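Local coordinates for protein mandelate racemase/muconate lactonizing enzyme (Roseovarius nubinhibens, PDB 2QDD) that is of unknown exact function but, as a magnesium-binding member of the mandelate racemase/muconate lactonizing enzyme family, probably catalyses an enolase-superfamily reaction on an unidentified substrate, at residues A[8-13]-A[66-71]; A[95-98]-A[102-105]; A[52-57]-A[267-272]. One frame throughout, in Å; residues are numbered along the deposited sequence. Where two conformers were deposited one is given.

Contact 1. Residues A[8-13]-A[66-71]; sequences LTVFHL and GLRAGI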
ATOM      1  N   LEU A   8       4.758 -45.007  24.488  1.00 39.28           N
ATOM      2  CA  LEU A   8       5.774 -43.998  24.207  1.00 36.08           C
ATOM      3  C   LEU A   8       6.875 -44.065  25.251  1.00 37.19           C
ATOM      4  O   LEU A   8       6.607 -44.010  26.450  1.00 41.16           O
ATOM      5  CB  LEU A   8       5.156 -42.598  24.179  1.00 39.54           C
ATOM      6  CG  LEU A   8       3.870 -42.403  23.368  1.00 41.53           C
ATOM      7  CD1 LEU A   8       3.225 -41.097  23.711  1.00 44.06           C
ATOM      8  CD2 LEU A   8       4.134 -42.463  21.893  1.00 45.87           C
ATOM      9  N   THR A   9       8.116 -44.182  24.791  1.00 37.29           N
ATOM     10  CA  THR A   9       9.259 -44.271  25.690  1.00 35.48           C
ATOM     11  C   THR A   9      10.258 -43.167  25.390  1.00 36.46           C
ATOM     12  O   THR A   9      10.659 -42.966  24.242  1.00 37.56           O
ATOM     13  CB  THR A   9       9.958 -45.652  25.592  1.00 40.57           C
ATOM     14  OG1 THR A   9       8.973 -46.692  25.621  1.00 36.84           O
ATOM     15  CG2 THR A   9      10.929 -45.858  26.747  1.00 37.23           C
ATOM     16  N   VAL A  10      10.659 -42.466  26.444  1.00 38.12           N
ATOM     17  CA  VAL A  10      11.484 -41.270  26.344  1.00 33.41           C
ATOM     18  C   VAL A  10      12.873 -41.595  26.903  1.00 35.80           C
ATOM     19  O   VAL A  10      12.993 -42.163  27.986  1.00 36.36           O
ATOM     20  CB  VAL A  10      10.831 -40.102  27.135  1.00 32.09           C
ATOM     21  CG1 VAL A  10      11.670 -38.839  27.065  1.00 31.34           C
ATOM     22  CG2 VAL A  10       9.434 -39.827  26.613  1.00 28.56           C
ATOM     23  N   PHE A  11      13.909 -41.244  26.148  1.00 33.58           N
ATOM     24  CA  PHE A  11      15.294 -41.411  26.574  1.00 35.35           C
ATOM     25  C   PHE A  11      15.958 -40.046  26.603  1.00 35.72           C
ATOM     26  O   PHE A  11      15.551 -39.141  25.881  1.00 40.16           O
ATOM     27  CB  PHE A  11      16.056 -42.321  25.600  1.00 37.45           C
ATOM     28  CG  PHE A  11      15.515 -43.724  25.521  1.00 36.44           C
ATOM     29  CD1 PHE A  11      16.072 -44.738  26.290  1.00 39.38           C
ATOM     30  CD2 PHE A  11      14.456 -44.034  24.672  1.00 32.17           C
ATOM     31  CE1 PHE A  11      15.576 -46.038  26.222  1.00 42.03           C
ATOM     32  CE2 PHE A  11      13.952 -45.329  24.601  1.00 33.37           C
ATOM     33  CZ  PHE A  11      14.515 -46.332  25.375  1.00 40.79           C
ATOM     34  N   HIS A  12      16.983 -39.902  27.435  1.00 39.30           N
ATOM     35  CA  HIS A  12      17.742 -38.658  27.505  1.00 42.69           C
ATOM     36  C   HIS A  12      19.230 -38.912  27.247  1.00 42.85           C
ATOM     37  O   HIS A  12      19.832 -39.811  27.829  1.00 46.43           O
ATOM     38  CB  HIS A  12      17.503 -37.946  28.848  1.00 44.48           C
ATOM     39  CG  HIS A  12      18.545 -36.925  29.189  1.00 46.75           C
ATOM     40  ND1 HIS A  12      19.375 -37.049  30.282  1.00 57.25           N
ATOM     41  CD2 HIS A  12      18.903 -35.774  28.574  1.00 48.58           C
ATOM     42  CE1 HIS A  12      20.195 -36.014  30.328  1.00 60.24           C
ATOM     43  NE2 HIS A  12      19.931 -35.226  29.303  1.00 53.14           N
ATOM     44  N   LEU A  13      19.806 -38.109  26.363  1.00 42.18           N
ATOM     45  CA  LEU A  13      21.164 -38.312  25.893  1.00 40.06           C
ATOM     46  C   LEU A  13      21.977 -37.070  26.227  1.00 44.92           C
ATOM     47  O   LEU A  13      21.565 -35.951  25.919  1.00 51.33           O
ATOM     48  CB  LEU A  13      21.171 -38.568  24.379  1.00 41.43           C
ATOM     49  CG  LEU A  13      20.794 -39.953  23.822  1.00 42.78           C
ATOM     50  CD1 LEU A  13      19.287 -40.217  23.815  1.00 48.12           C
ATOM     51  CD2 LEU A  13      21.347 -40.124  22.422  1.00 36.94           C
ATOM     52  N   GLY A  66      11.953 -28.939  28.965  1.00 28.66           N
ATOM     53  CA  GLY A  66      10.632 -28.612  28.423  1.00 25.34           C
ATOM     54  C   GLY A  66      10.123 -29.589  27.390  1.00 22.21           C
ATOM     55  O   GLY A  66       8.916 -29.810  27.282  1.00 30.15           O
ATOM     56  N   LEU A  67      11.048 -30.174  26.632  1.00 26.95           N
ATOM     57  CA  LEU A  67      10.710 -31.177  25.621  1.00 27.92           C
ATOM     58  C   LEU A  67      10.114 -32.427  26.261  1.00 32.69           C
ATOM     59  O   LEU A  67       9.074 -32.926  25.823  1.00 35.11           O
ATOM     60  CB  LEU A  67      11.945 -31.536  24.783  1.00 29.81           C
ATOM     61  CG  LEU A  67      11.757 -31.806  23.287  1.00 28.89           C
ATOM     62  CD1 LEU A  67      13.050 -31.550  22.518  1.00 33.11           C
ATOM     63  CD2 LEU A  67      11.233 -33.203  22.998  1.00 28.49           C
ATOM     64  N   ARG A  68      10.768 -32.914  27.312  1.00 36.79           N
ATOM     65  CA  ARG A  68      10.289 -34.082  28.046  1.00 31.86           C
ATOM     66  C   ARG A  68       9.010 -33.820  28.831  1.00 29.65           C
ATOM     67  O   ARG A  68       8.129 -34.685  28.878  1.00 34.92           O
ATOM     68  CB  ARG A  68      11.395 -34.640  28.938  1.00 35.83           C
ATOM     69  CG  ARG A  68      12.534 -35.271  28.134  1.00 37.15           C
ATOM     70  CD  ARG A  68      13.651 -35.782  29.023  1.00 40.59           C
ATOM     71  NE  ARG A  68      14.439 -34.702  29.616  1.00 37.69           N
ATOM     72  CZ  ARG A  68      15.511 -34.152  29.052  1.00 41.30           C
ATOM     73  NH1 ARG A  68      15.930 -34.566  27.863  1.00 42.55           N
ATOM     74  NH2 ARG A  68      16.163 -33.182  29.677  1.00 29.48           N
ATOM     75  N   ALA A  69       8.898 -32.621  29.417  1.00 31.90           N
ATOM     76  CA  ALA A  69       7.649 -32.167  30.058  1.00 28.92           C
ATOM     77  C   ALA A  69       6.482 -32.057  29.085  1.00 28.28           C
ATOM     78  O   ALA A  69       5.351 -32.396  29.425  1.00 33.93           O
ATOM     79  CB  ALA A  69       7.859 -30.842  30.794  1.00 29.48           C
ATOM     80  N   GLY A  70       6.768 -31.593  27.869  1.00 31.82           N
ATOM     81  CA  GLY A  70       5.778 -31.536  26.800  1.00 25.12           C
ATOM     82  C   GLY A  70       5.274 -32.896  26.358  1.00 25.92           C
ATOM     83  O   GLY A  70       4.067 -33.072  26.164  1.00 28.86           O
ATOM     84  N   ILE A  71       6.193 -33.853  26.192  1.00 29.55           N
ATOM     85  CA  ILE A  71       5.820 -35.246  25.877  1.00 31.45           C
ATOM     86  C   ILE A  71       4.894 -35.872  26.942  1.00 34.53           C
ATOM     87  O   ILE A  71       3.881 -36.482  26.595  1.00 32.53           O
ATOM     88  CB  ILE A  71       7.050 -36.146  25.589  1.00 33.48           C
ATOM     89  CG1 ILE A  71       7.786 -35.658  24.334  1.00 32.84           C
ATOM     90  CG2 ILE A  71       6.623 -37.612  25.381  1.00 32.71           C
ATOM     91  CD1 ILE A  71       9.192 -36.225  24.164  1.00 29.17           C
TER
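Val10 is the apolar centre of this contact, its two methyls divided between two residues on successive turns of the helix. CG2 packs on Ile71 CG2 at 3.8 Å, the two side chains lying alongside each other, pointing opposite ways, both buried. CG1, which chi1 of 179° sets opposite the backbone N, meets the aliphatic part of Arg68, with Arg68 CG 3.8 Å away. Strand 8-13 and helix 66-71 run almost antiparallel, at 172°, their axes coming no closer than 10.2 Å: this is the helix-on-sheet layer of the N-terminal capping domain of the enolase superfamily, where helix 64-78 covers one face of an antiparallel sheet. Toward the partly exposed side the apolar packing gives way to an oblique meeting of polar groups. There the Arg68 chain bends at chi3 and turns its guanidinium against His12, whose CG stands 3.7 Å above one guanidinium face near its rim; the two planes are inclined by 61°. Arg68 NH1 lies 3.3 Å from His12 CD2, yet its charge is paired with Asp34 on strand 29-42. With an alanine for Arg68, Asp34 would probably lose its salt-bridge mate and a gap would open beside Val10 CG1 and the His12 ring.

Contact 2. Residues A[95-98]-A[102-105]; sequences LQLP and YVKS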
ATOM      1  N   LEU A  95      -4.079 -29.277  19.159  1.00 30.79           N
ATOM      2  CA  LEU A  95      -5.247 -29.124  20.023  1.00 34.66           C
ATOM      3  C   LEU A  95      -4.873 -29.220  21.502  1.00 36.67           C
ATOM      4  O   LEU A  95      -5.378 -28.458  22.330  1.00 34.10           O
ATOM      5  CB  LEU A  95      -6.284 -30.202  19.692  1.00 34.03           C
ATOM      6  CG  LEU A  95      -7.724 -29.768  19.432  1.00 46.89           C
ATOM      7  CD1 LEU A  95      -8.390 -30.726  18.451  1.00 48.83           C
ATOM      8  CD2 LEU A  95      -8.507 -29.692  20.735  1.00 54.96           C
ATOM      9  N   GLN A  96      -3.985 -30.158  21.825  1.00 34.85           N
ATOM     10  CA  GLN A  96      -3.750 -30.541  23.212  1.00 33.99           C
ATOM     11  C   GLN A  96      -2.604 -29.769  23.840  1.00 35.31           C
ATOM     12  O   GLN A  96      -2.528 -29.647  25.060  1.00 36.97           O
ATOM     13  CB  GLN A  96      -3.517 -32.053  23.340  1.00 34.08           C
ATOM     14  CG  GLN A  96      -4.743 -32.932  23.017  1.00 37.00           C
ATOM     15  CD  GLN A  96      -5.966 -32.647  23.887  1.00 39.30           C
ATOM     16  OE1 GLN A  96      -5.856 -32.203  25.030  1.00 46.46           O
ATOM     17  NE2 GLN A  96      -7.143 -32.913  23.341  1.00 43.74           N
ATOM     18  N   LEU A  97      -1.713 -29.250  23.001  1.00 29.56           N
ATOM     19  CA  LEU A  97      -0.654 -28.363  23.456  1.00 28.13           C
ATOM     20  C   LEU A  97      -0.286 -27.384  22.338  1.00 25.79           C
ATOM     21  O   LEU A  97       0.522 -27.712  21.484  1.00 29.11           O
ATOM     22  CB  LEU A  97       0.567 -29.183  23.899  1.00 26.42           C
ATOM     23  CG  LEU A  97       1.785 -28.451  24.467  1.00 29.16           C
ATOM     24  CD1 LEU A  97       1.474 -27.819  25.812  1.00 26.08           C
ATOM     25  CD2 LEU A  97       2.960 -29.399  24.568  1.00 21.65           C
ATOM     26  N   PRO A  98      -0.896 -26.182  22.330  1.00 24.94           N
ATOM     27  CA  PRO A  98      -0.499 -25.159  21.354  1.00 27.17           C
ATOM     28  C   PRO A  98       0.982 -24.771  21.438  1.00 27.18           C
ATOM     29  O   PRO A  98       1.600 -24.913  22.498  1.00 29.45           O
ATOM     30  CB  PRO A  98      -1.398 -23.966  21.702  1.00 23.91           C
ATOM     31  CG  PRO A  98      -2.563 -24.559  22.448  1.00 27.81           C
ATOM     32  CD  PRO A  98      -1.999 -25.721  23.197  1.00 25.78           C
ATOM     33  N   TYR A 102       9.091 -27.697  19.219  1.00 28.64           N
ATOM     34  CA  TYR A 102      10.205 -28.542  19.635  1.00 29.17           C
ATOM     35  C   TYR A 102       9.807 -29.848  20.320  1.00 28.98           C
ATOM     36  O   TYR A 102      10.530 -30.837  20.225  1.00 27.88           O
ATOM     37  CB  TYR A 102      11.172 -27.757  20.517  1.00 22.35           C
ATOM     38  CG  TYR A 102      10.677 -27.370  21.906  1.00 26.56           C
ATOM     39  CD1 TYR A 102      11.176 -28.006  23.047  1.00 31.07           C
ATOM     40  CD2 TYR A 102       9.752 -26.341  22.085  1.00 22.58           C
ATOM     41  CE1 TYR A 102      10.749 -27.641  24.328  1.00 22.93           C
ATOM     42  CE2 TYR A 102       9.319 -25.971  23.358  1.00 21.04           C
ATOM     43  CZ  TYR A 102       9.821 -26.624  24.474  1.00 29.32           C
ATOM     44  OH  TYR A 102       9.399 -26.247  25.734  1.00 28.04           O
ATOM     45  N   VAL A 103       8.664 -29.832  21.001  1.00 27.32           N
ATOM     46  CA  VAL A 103       8.060 -31.034  21.575  1.00 30.04           C
ATOM     47  C   VAL A 103       7.493 -31.920  20.470  1.00 31.78           C
ATOM     48  O   VAL A 103       7.606 -33.149  20.517  1.00 33.70           O
ATOM     49  CB  VAL A 103       6.944 -30.668  22.596  1.00 30.28           C
ATOM     50  CG1 VAL A 103       6.191 -31.909  23.064  1.00 22.97           C
ATOM     51  CG2 VAL A 103       7.540 -29.926  23.787  1.00 23.86           C
ATOM     52  N   LYS A 104       6.906 -31.275  19.466  1.00 32.95           N
ATOM     53  CA  LYS A 104       6.095 -31.949  18.464  1.00 27.53           C
ATOM     54  C   LYS A 104       6.910 -32.676  17.406  1.00 25.49           C
ATOM     55  O   LYS A 104       6.439 -33.660  16.833  1.00 26.86           O
ATOM     56  CB  LYS A 104       5.150 -30.953  17.802  1.00 25.64           C
ATOM     57  CG  LYS A 104       3.885 -30.751  18.589  1.00 32.51           C
ATOM     58  CD  LYS A 104       3.356 -29.368  18.405  1.00 32.10           C
ATOM     59  CE  LYS A 104       2.119 -29.179  19.239  1.00 31.07           C
ATOM     60  NZ  LYS A 104       1.543 -27.824  18.987  1.00 23.53           N
ATOM     61  N   SER A 105       8.126 -32.183  17.164  1.00 24.84           N
ATOM     62  CA  SER A 105       8.985 -32.676  16.083  0.50 25.47           C
ATOM     63  C   SER A 105       9.440 -34.142  16.224  1.00 26.17           C
ATOM     64  O   SER A 105       9.354 -34.894  15.260  1.00 31.65           O
ATOM     65  CB  SER A 105      10.169 -31.723  15.835  0.50 22.77           C
ATOM     66  OG  SER A 105      11.050 -32.208  14.832  0.50 21.08           O
TER
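Lys104 reaches across from its helix to the backbone of Leu97, and beside this bridge the side chains of Leu97 and Val103 meet. The lysine chain bends at chi2 (149°) and is extended beyond it, which carries the ammonium to the carbonyl just past the end of helix 86-96. NZ donates to Leu97 O over 2.7 Å, lying in the carbonyl plane with a C=O...N angle of 155°, and Lys104 CE follows at 3.1 Å from the same oxygen. Two further partners hold the ammonium: a salt bridge to Asp94 and a hydrogen bond to Gly99 O. The charge, on a buried residue, is thus met by a carboxylate and two carbonyls.

Leu97 sends its side chain toward the second helix: with CG opposite the backbone N (chi1 -178°) the branch points at that helix, and CD2 lies 4.4 Å from Val103 CG1, a light apolar touch compared with the polar grip. Val103 also leans on Leu74 of helix 64-78, and Leu97 packs on His63 of a second subunit, so this side of the contact borders the subunit interface. The whole is a tight connection between two consecutive helices of the capping domain: helix 86-96 ends, the chain turns through residues 97-100, and a lysine from the first turns of helix 101-119 ties the connection together through its carbonyls and Asp94.

Contact 3. Residues A[52-57]-A[267-272]; sequences GCPWGH and KPNRVG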
ATOM      1  N   GLY A  52      14.418 -35.047  19.337  1.00 28.08           N
ATOM      2  CA  GLY A  52      14.419 -33.600  19.516  1.00 27.07           C
ATOM      3  C   GLY A  52      15.643 -33.146  20.287  1.00 32.32           C
ATOM      4  O   GLY A  52      15.808 -33.479  21.465  1.00 34.45           O
ATOM      5  N   CYS A  53      16.505 -32.389  19.624  1.00 32.31           N
ATOM      6  CA  CYS A  53      17.683 -31.847  20.279  1.00 36.01           C
ATOM      7  C   CYS A  53      17.901 -30.352  19.992  1.00 35.22           C
ATOM      8  O   CYS A  53      18.532 -29.996  18.995  1.00 37.71           O
ATOM      9  CB  CYS A  53      18.918 -32.672  19.928  1.00 31.90           C
ATOM     10  SG  CYS A  53      20.397 -32.133  20.776  1.00 35.42           S
ATOM     11  N   PRO A  54      17.364 -29.476  20.867  1.00 37.22           N
ATOM     12  CA  PRO A  54      17.591 -28.028  20.804  1.00 34.82           C
ATOM     13  C   PRO A  54      19.058 -27.649  20.951  1.00 36.00           C
ATOM     14  O   PRO A  54      19.799 -28.320  21.671  1.00 39.67           O
ATOM     15  CB  PRO A  54      16.787 -27.501  22.001  1.00 36.01           C
ATOM     16  CG  PRO A  54      15.744 -28.544  22.248  1.00 38.78           C
ATOM     17  CD  PRO A  54      16.455 -29.831  21.976  1.00 33.46           C
ATOM     18  N   TRP A  55      19.479 -26.587  20.271  1.00 34.51           N
ATOM     19  CA  TRP A  55      20.859 -26.110  20.380  1.00 30.93           C
ATOM     20  C   TRP A  55      21.078 -25.310  21.668  1.00 30.46           C
ATOM     21  O   TRP A  55      21.129 -24.078  21.654  1.00 32.38           O
ATOM     22  CB  TRP A  55      21.257 -25.292  19.151  1.00 28.00           C
ATOM     23  CG  TRP A  55      22.736 -25.040  19.066  1.00 28.20           C
ATOM     24  CD1 TRP A  55      23.398 -23.892  19.411  1.00 34.00           C
ATOM     25  CD2 TRP A  55      23.736 -25.956  18.605  1.00 30.15           C
ATOM     26  NE1 TRP A  55      24.749 -24.038  19.194  1.00 34.18           N
ATOM     27  CE2 TRP A  55      24.984 -25.296  18.700  1.00 32.34           C
ATOM     28  CE3 TRP A  55      23.699 -27.272  18.117  1.00 34.07           C
ATOM     29  CZ2 TRP A  55      26.185 -25.908  18.330  1.00 32.66           C
ATOM     30  CZ3 TRP A  55      24.898 -27.882  17.745  1.00 33.84           C
ATOM     31  CH2 TRP A  55      26.124 -27.195  17.855  1.00 30.69           C
ATOM     32  N   GLY A  56      21.201 -26.021  22.783  1.00 29.69           N
ATOM     33  CA  GLY A  56      21.054 -25.413  24.103  1.00 32.79           C
ATOM     34  C   GLY A  56      19.642 -24.911  24.352  1.00 35.56           C
ATOM     35  O   GLY A  56      18.692 -25.351  23.707  1.00 34.12           O
ATOM     36  N   HIS A  57      19.508 -23.985  25.295  1.00 38.31           N
ATOM     37  CA  HIS A  57      18.204 -23.437  25.656  1.00 31.84           C
ATOM     38  C   HIS A  57      18.080 -21.944  25.333  1.00 33.58           C
ATOM     39  O   HIS A  57      17.084 -21.323  25.688  1.00 37.87           O
ATOM     40  CB  HIS A  57      17.888 -23.709  27.134  1.00 33.35           C
ATOM     41  CG  HIS A  57      18.970 -23.289  28.081  1.00 33.67           C
ATOM     42  ND1 HIS A  57      19.166 -21.975  28.451  1.00 33.49           N
ATOM     43  CD2 HIS A  57      19.909 -24.009  28.739  1.00 33.76           C
ATOM     44  CE1 HIS A  57      20.187 -21.903  29.288  1.00 30.64           C
ATOM     45  NE2 HIS A  57      20.655 -23.123  29.479  1.00 40.93           N
ATOM     46  N   LYS A 267      13.976 -26.104   9.429  1.00 28.83           N
ATOM     47  CA  LYS A 267      14.466 -26.955  10.502  1.00 26.59           C
ATOM     48  C   LYS A 267      13.282 -27.529  11.266  1.00 26.83           C
ATOM     49  O   LYS A 267      12.554 -26.776  11.907  1.00 31.54           O
ATOM     50  CB  LYS A 267      15.379 -26.163  11.446  1.00 26.81           C
ATOM     51  CG  LYS A 267      16.639 -25.640  10.783  1.00 24.95           C
ATOM     52  CD  LYS A 267      17.580 -25.040  11.775  1.00 26.44           C
ATOM     53  CE  LYS A 267      18.557 -24.134  11.065  1.00 30.76           C
ATOM     54  NZ  LYS A 267      19.456 -23.475  12.049  1.00 38.51           N
ATOM     55  N   PRO A 268      13.084 -28.859  11.193  1.00 29.85           N
ATOM     56  CA  PRO A 268      11.942 -29.556  11.798  1.00 29.53           C
ATOM     57  C   PRO A 268      11.694 -29.234  13.279  1.00 28.18           C
ATOM     58  O   PRO A 268      10.541 -29.063  13.676  1.00 29.10           O
ATOM     59  CB  PRO A 268      12.302 -31.036  11.626  1.00 30.19           C
ATOM     60  CG  PRO A 268      13.175 -31.070  10.437  1.00 31.80           C
ATOM     61  CD  PRO A 268      13.974 -29.800  10.483  1.00 30.38           C
ATOM     62  N   ASN A 269      12.761 -29.130  14.074  1.00 27.97           N
ATOM     63  CA  ASN A 269      12.632 -28.767  15.486  1.00 29.84           C
ATOM     64  C   ASN A 269      12.172 -27.328  15.747  1.00 26.57           C
ATOM     65  O   ASN A 269      11.616 -27.039  16.800  1.00 34.78           O
ATOM     66  CB  ASN A 269      13.908 -29.090  16.273  1.00 29.18           C
ATOM     67  CG  ASN A 269      13.633 -29.350  17.764  1.00 33.31           C
ATOM     68  OD1 ASN A 269      13.872 -28.491  18.610  1.00 30.10           O
ATOM     69  ND2 ASN A 269      13.120 -30.535  18.078  1.00 22.23           N
ATOM     70  N   ARG A 270      12.395 -26.434  14.786  1.00 28.69           N
ATOM     71  CA  ARG A 270      11.804 -25.094  14.827  1.00 22.17           C
ATOM     72  C   ARG A 270      10.331 -25.067  14.389  1.00 24.32           C
ATOM     73  O   ARG A 270       9.512 -24.374  15.002  1.00 21.95           O
ATOM     74  CB  ARG A 270      12.645 -24.099  14.021  1.00 23.37           C
ATOM     75  CG  ARG A 270      12.098 -22.672  14.002  1.00 18.98           C
ATOM     76  CD  ARG A 270      13.076 -21.633  13.430  1.00 22.71           C
ATOM     77  NE  ARG A 270      13.920 -22.107  12.326  1.00 28.65           N
ATOM     78  CZ  ARG A 270      13.529 -22.271  11.061  1.00 27.90           C
ATOM     79  NH1 ARG A 270      12.282 -22.025  10.691  1.00 26.85           N
ATOM     80  NH2 ARG A 270      14.403 -22.689  10.154  1.00 27.41           N
ATOM     81  N   VAL A 271       9.992 -25.825  13.348  1.00 24.01           N
ATOM     82  CA  VAL A 271       8.661 -25.724  12.730  1.00 22.34           C
ATOM     83  C   VAL A 271       7.652 -26.778  13.180  1.00 24.89           C
ATOM     84  O   VAL A 271       6.456 -26.652  12.899  1.00 30.29           O
ATOM     85  CB  VAL A 271       8.726 -25.643  11.176  1.00 23.56           C
ATOM     86  CG1 VAL A 271       9.638 -24.500  10.737  1.00 18.24           C
ATOM     87  CG2 VAL A 271       9.189 -26.970  10.567  1.00 21.62           C
ATOM     88  N   GLY A 272       8.126 -27.818  13.868  1.00 26.08           N
ATOM     89  CA  GLY A 272       7.233 -28.789  14.496  1.00 20.77           C
ATOM     90  C   GLY A 272       7.102 -30.119  13.794  1.00 27.60           C
ATOM     91  O   GLY A 272       6.082 -30.799  13.924  1.00 25.61           O
TER
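The contact lies at the junction between the N-terminal capping domain and the TIM-barrel domain, the interface at which enolase-superfamily enzymes form their active sites. Residues 52-57 leave the end of strand 47-52 as a loop, while residues 267-272 follow barrel strand 263-266 with a short helix, 268-271. Asn269 carries the meeting from the barrel side. Its CG is anti to the backbone N (chi1 -153°), which directs the amide toward the loop, and the two ends of that amide find different neighbours. ND2 comes to 3.6 Å from Gly52 CA and lies 4.2 Å from Cys53 N, whereas OD1 approaches Pro54 CG at 4.1 Å, the proline ring and the amide crossing at a slant. All four touching residues are buried. The amide makes no hydrogen bond to the loop; ND2 gives a weak one to Tyr102 O in helix 101-119, and Asn269 N is bound by the carboxylate of Asp295.

On the same short segment, Lys267 and Arg270 both form salt bridges with Asp243, a magnesium ligand of this protein whose side chain is about 10 Å from that of Asn269; no magnesium is bound in this chain. Lys267 NZ also hydrogen-bonds to Tyr59 OH, a further tie to the capping domain. Between loop and short helix the contact is thus van der Waals only, while the polar links of residues 267-272 go elsewhere, among them to Tyr102, Tyr59 and, by salt bridge, Asp243.

Overall arrangement
The three contacts form a compact group, their centres 12 to 13 Å apart. Contacts 1 and 2 come in series along the chain, both within the N-terminal domain and both touching the second subunit. They meet directly, Tyr102 and Val103 packing on helix 64-78, which thus lies between the antiparallel sheet and helix 101-119. Contact 3 joins that domain to the barrel: its segments are 210 residues apart and span contact 2 entirely, while alternating with those of contact 1. Leu67 touches Gly52 and Pro54, and Ser105 packs on Pro268 and Asn269. These contacts are consistent with packing that runs from the sheet to the vicinity of the magnesium site.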